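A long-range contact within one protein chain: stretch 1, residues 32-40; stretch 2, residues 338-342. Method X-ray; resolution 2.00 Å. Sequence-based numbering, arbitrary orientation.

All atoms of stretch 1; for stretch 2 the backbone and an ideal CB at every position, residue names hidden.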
# COMPACT_ATOMS: atom_id res chain seq x y z
N MSE A 32 11.44 -15.01 0.19
CA MSE A 32 10.06 -14.60 0.49
C MSE A 32 9.99 -13.17 0.98
O MSE A 32 9.17 -12.38 0.50
CB MSE A 32 9.44 -15.51 1.56
CG MSE A 32 9.01 -16.89 1.07
SE MSE A 32 7.98 -17.80 2.44
CE MSE A 32 6.38 -16.71 2.38
N GLN A 33 10.83 -12.84 1.95
CA GLN A 33 10.84 -11.50 2.52
C GLN A 33 11.13 -10.40 1.50
O GLN A 33 10.55 -9.32 1.57
CB GLN A 33 11.87 -11.43 3.66
CG GLN A 33 11.55 -12.39 4.79
CD GLN A 33 12.65 -12.45 5.82
OE1 GLN A 33 12.78 -11.58 6.67
NE2 GLN A 33 13.46 -13.50 5.74
N GLN A 34 12.01 -10.69 0.56
CA GLN A 34 12.35 -9.70 -0.46
C GLN A 34 11.25 -9.58 -1.51
O GLN A 34 11.27 -8.66 -2.32
CB GLN A 34 13.65 -10.09 -1.15
CG GLN A 34 14.83 -10.17 -0.21
CD GLN A 34 16.05 -10.75 -0.88
OE1 GLN A 34 16.64 -10.12 -1.76
NE2 GLN A 34 16.42 -11.96 -0.50
N ARG A 35 10.30 -10.51 -1.50
CA ARG A 35 9.20 -10.51 -2.47
C ARG A 35 7.91 -9.81 -2.03
O ARG A 35 7.13 -9.38 -2.88
CB ARG A 35 8.85 -11.95 -2.86
CG ARG A 35 9.96 -12.69 -3.57
CD ARG A 35 10.25 -12.09 -4.93
NE ARG A 35 11.26 -12.86 -5.64
CZ ARG A 35 11.58 -12.67 -6.91
NH1 ARG A 35 10.98 -11.72 -7.62
NH2 ARG A 35 12.51 -13.43 -7.48
N VAL A 36 7.68 -9.72 -0.73
CA VAL A 36 6.46 -9.07 -0.23
C VAL A 36 6.27 -7.74 -0.96
O VAL A 36 5.20 -7.47 -1.51
CB VAL A 36 6.55 -8.84 1.29
CG1 VAL A 36 5.31 -8.12 1.79
CG2 VAL A 36 6.72 -10.18 1.99
N ILE A 37 7.31 -6.93 -0.94
CA ILE A 37 7.36 -5.66 -1.65
C ILE A 37 8.73 -5.78 -2.30
O ILE A 37 9.75 -5.78 -1.61
CB ILE A 37 7.33 -4.45 -0.69
CG1 ILE A 37 6.02 -4.44 0.10
CG2 ILE A 37 7.45 -3.16 -1.49
CD1 ILE A 37 5.86 -3.23 1.01
N PRO A 38 8.77 -5.88 -3.64
CA PRO A 38 9.99 -6.03 -4.45
C PRO A 38 11.22 -5.24 -4.06
O PRO A 38 11.22 -4.01 -4.10
CB PRO A 38 9.52 -5.67 -5.86
CG PRO A 38 8.07 -5.99 -5.84
CD PRO A 38 7.63 -5.51 -4.50
N ILE A 39 12.28 -5.97 -3.71
CA ILE A 39 13.56 -5.38 -3.35
C ILE A 39 14.59 -6.50 -3.45
O ILE A 39 14.27 -7.67 -3.26
CB ILE A 39 13.56 -4.80 -1.92
CG1 ILE A 39 14.85 -4.02 -1.69
CG2 ILE A 39 13.42 -5.92 -0.90
CD1 ILE A 39 14.83 -3.16 -0.44
N GLY A 40 15.83 -6.15 -3.77
CA GLY A 40 16.84 -7.18 -3.90
C GLY A 40 18.27 -6.71 -3.71
O GLY A 40 18.53 -5.54 -3.46
N UNK A 338 14.88 1.70 3.85
CA UNK A 338 14.03 0.52 3.96
C UNK A 338 12.71 0.65 3.21
O UNK A 338 12.41 1.70 2.64
CB UNK A 338 13.75 0.23 5.44
N UNK A 339 11.96 -0.44 3.18
CA UNK A 339 10.64 -0.48 2.58
C UNK A 339 9.82 -0.93 3.78
O UNK A 339 10.25 -1.81 4.53
CB UNK A 339 10.53 -1.40 1.36
N UNK A 340 8.65 -0.32 3.98
CA UNK A 340 7.83 -0.63 5.13
C UNK A 340 6.63 -1.53 4.87
O UNK A 340 5.86 -1.29 3.95
CB UNK A 340 7.34 0.68 5.74
N UNK A 341 6.48 -2.55 5.71
CA UNK A 341 5.37 -3.50 5.63
C UNK A 341 4.23 -3.03 6.53
O UNK A 341 3.05 -3.04 6.14
CB UNK A 341 5.82 -4.91 6.03
N UNK A 342 4.58 -2.63 7.75
CA UNK A 342 3.57 -2.18 8.71
C UNK A 342 4.23 -1.31 9.78
O UNK A 342 5.22 -1.71 10.38
CB UNK A 342 2.86 -3.37 9.35

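At position 338 the CA-to-CB bond points away from stretch 1, and no atom of stretch 1 lies within 5.5 Å of the ideal CB. Phi is -91° and psi 174°, an extended backbone. Stretch 1 sets no demand here, so many residues would fit, proline among them. The deposited residue is Pro-338. Pro-338 CB, the side-chain atom nearest stretch 1, is still 7.0 Å from Ile-39 CD1.

Position 339 faces stretch 1. Phi is -122° and psi 138°, typical of a strand. The ideal CB lies 4.6 Å from Ile-37 CG2 and 5.0 Å from Ile-39 CD1. Two aliphatic side chains therefore border the space ahead of it. The gap leaves room for further side-chain atoms, and the lining is mostly apolar. Leucine, isoleucine, valine or methionine would suit. A charged group would find no charged partner among these neighbours. The deposited residue is Leu-339, with chi1 m and chi2 t. Its CD1 reaches in among the residues of the loop. Leu-339 CD1 lies 3.7 Å from Ile-37 CG2 and 3.9 Å from Ile-39 CB. The same Leu-339 CD1 is 3.7 Å from Pro-38 O, a packing contact with the backbone. One methyl thus touches three consecutive residues.

Position 340 continues the strand, with phi -103° and psi 132°. Its CA-to-CB bond points away, and the ideal CB has nothing of stretch 1 within 5.5 Å. Many side chains would be compatible with what is visible. The backbone still takes part: the carbonyl O of residue 340 lies 3.5 Å from Ile-37 CD1. The deposited residue is Tyr-340. Its side chain comes no nearer than 6.3 Å, from Tyr-340 CB to Ile-37 CD1.

At position 341 the chain turns a corner, with phi -93° and psi -45°. The CA-to-CB bond points sideways. The ideal CB is 5.3 Å from both Ile-37 CD1 and Val-36 CG1, so a short side chain would leave space before stretch 1. A long or broad one could reach the methyls of Val-36 and Ile-37. Beyond them lies the carbonyl of Gln-33, an acceptor. Leucine, methionine, phenylalanine or tryptophan would be reasonable, and an aromatic donor could also use the polar site. The deposited residue is Trp-341, with chi1 m, and its end comes nearer than its CB. Val-36 CG1 sits over one face, 3.9 Å from the centroid of the five-membered ring and 17° off the normal, a CH-pi contact. Val-36 CG2 is 3.4 Å from Trp-341 CZ2. Gln-33 O meets the ring edge, 3.3 Å from Trp-341 CZ2. Ile-37 CD1 adds a contact of 3.9 Å to Trp-341 CD1. No direct hydrogen bond joins the stretches, but water 1 bridges them. Its O accepts from Trp-341 NE1 (3.0 Å) and Ile-37 N (3.1 Å), and donates to Gln-33 O (2.7 Å).

Position 342 is extended and its ideal CB is out of reach. The deposited residue is Phe-342, whose side chain makes no contact with stretch 1.

Stretch 2 (338-342) PLYWF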
# COMPACT_ATOMS: atom_id res chain seq x y z
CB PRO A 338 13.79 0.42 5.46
CG PRO A 338 13.65 1.86 5.84
CD PRO A 338 14.76 2.55 5.05
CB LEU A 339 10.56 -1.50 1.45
CG LEU A 339 11.24 -1.07 0.15
CD1 LEU A 339 10.94 -2.07 -0.96
CD2 LEU A 339 10.75 0.31 -0.25
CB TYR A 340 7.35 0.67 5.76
CG TYR A 340 8.47 1.62 6.12
CD1 TYR A 340 9.15 1.50 7.33
CD2 TYR A 340 8.84 2.64 5.25
CE1 TYR A 340 10.17 2.38 7.67
CE2 TYR A 340 9.86 3.53 5.57
CZ TYR A 340 10.52 3.39 6.78
OH TYR A 340 11.51 4.28 7.12
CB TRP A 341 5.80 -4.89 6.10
CG TRP A 341 6.72 -5.65 5.19
CD1 TRP A 341 7.31 -5.20 4.05
CD2 TRP A 341 7.18 -6.99 5.38
NE1 TRP A 341 8.12 -6.18 3.52
CE2 TRP A 341 8.05 -7.29 4.32
CE3 TRP A 341 6.93 -7.96 6.36
CZ2 TRP A 341 8.69 -8.52 4.20
CZ3 TRP A 341 7.56 -9.19 6.24
CH2 TRP A 341 8.43 -9.46 5.17
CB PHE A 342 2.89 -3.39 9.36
CG PHE A 342 1.51 -3.10 9.89
CD1 PHE A 342 1.31 -2.19 10.93
CD2 PHE A 342 0.40 -3.72 9.33
CE1 PHE A 342 0.03 -1.91 11.40
CE2 PHE A 342 -0.89 -3.44 9.79
CZ PHE A 342 -1.07 -2.54 10.83
O HOH W 1 9.68 -6.78 0.99
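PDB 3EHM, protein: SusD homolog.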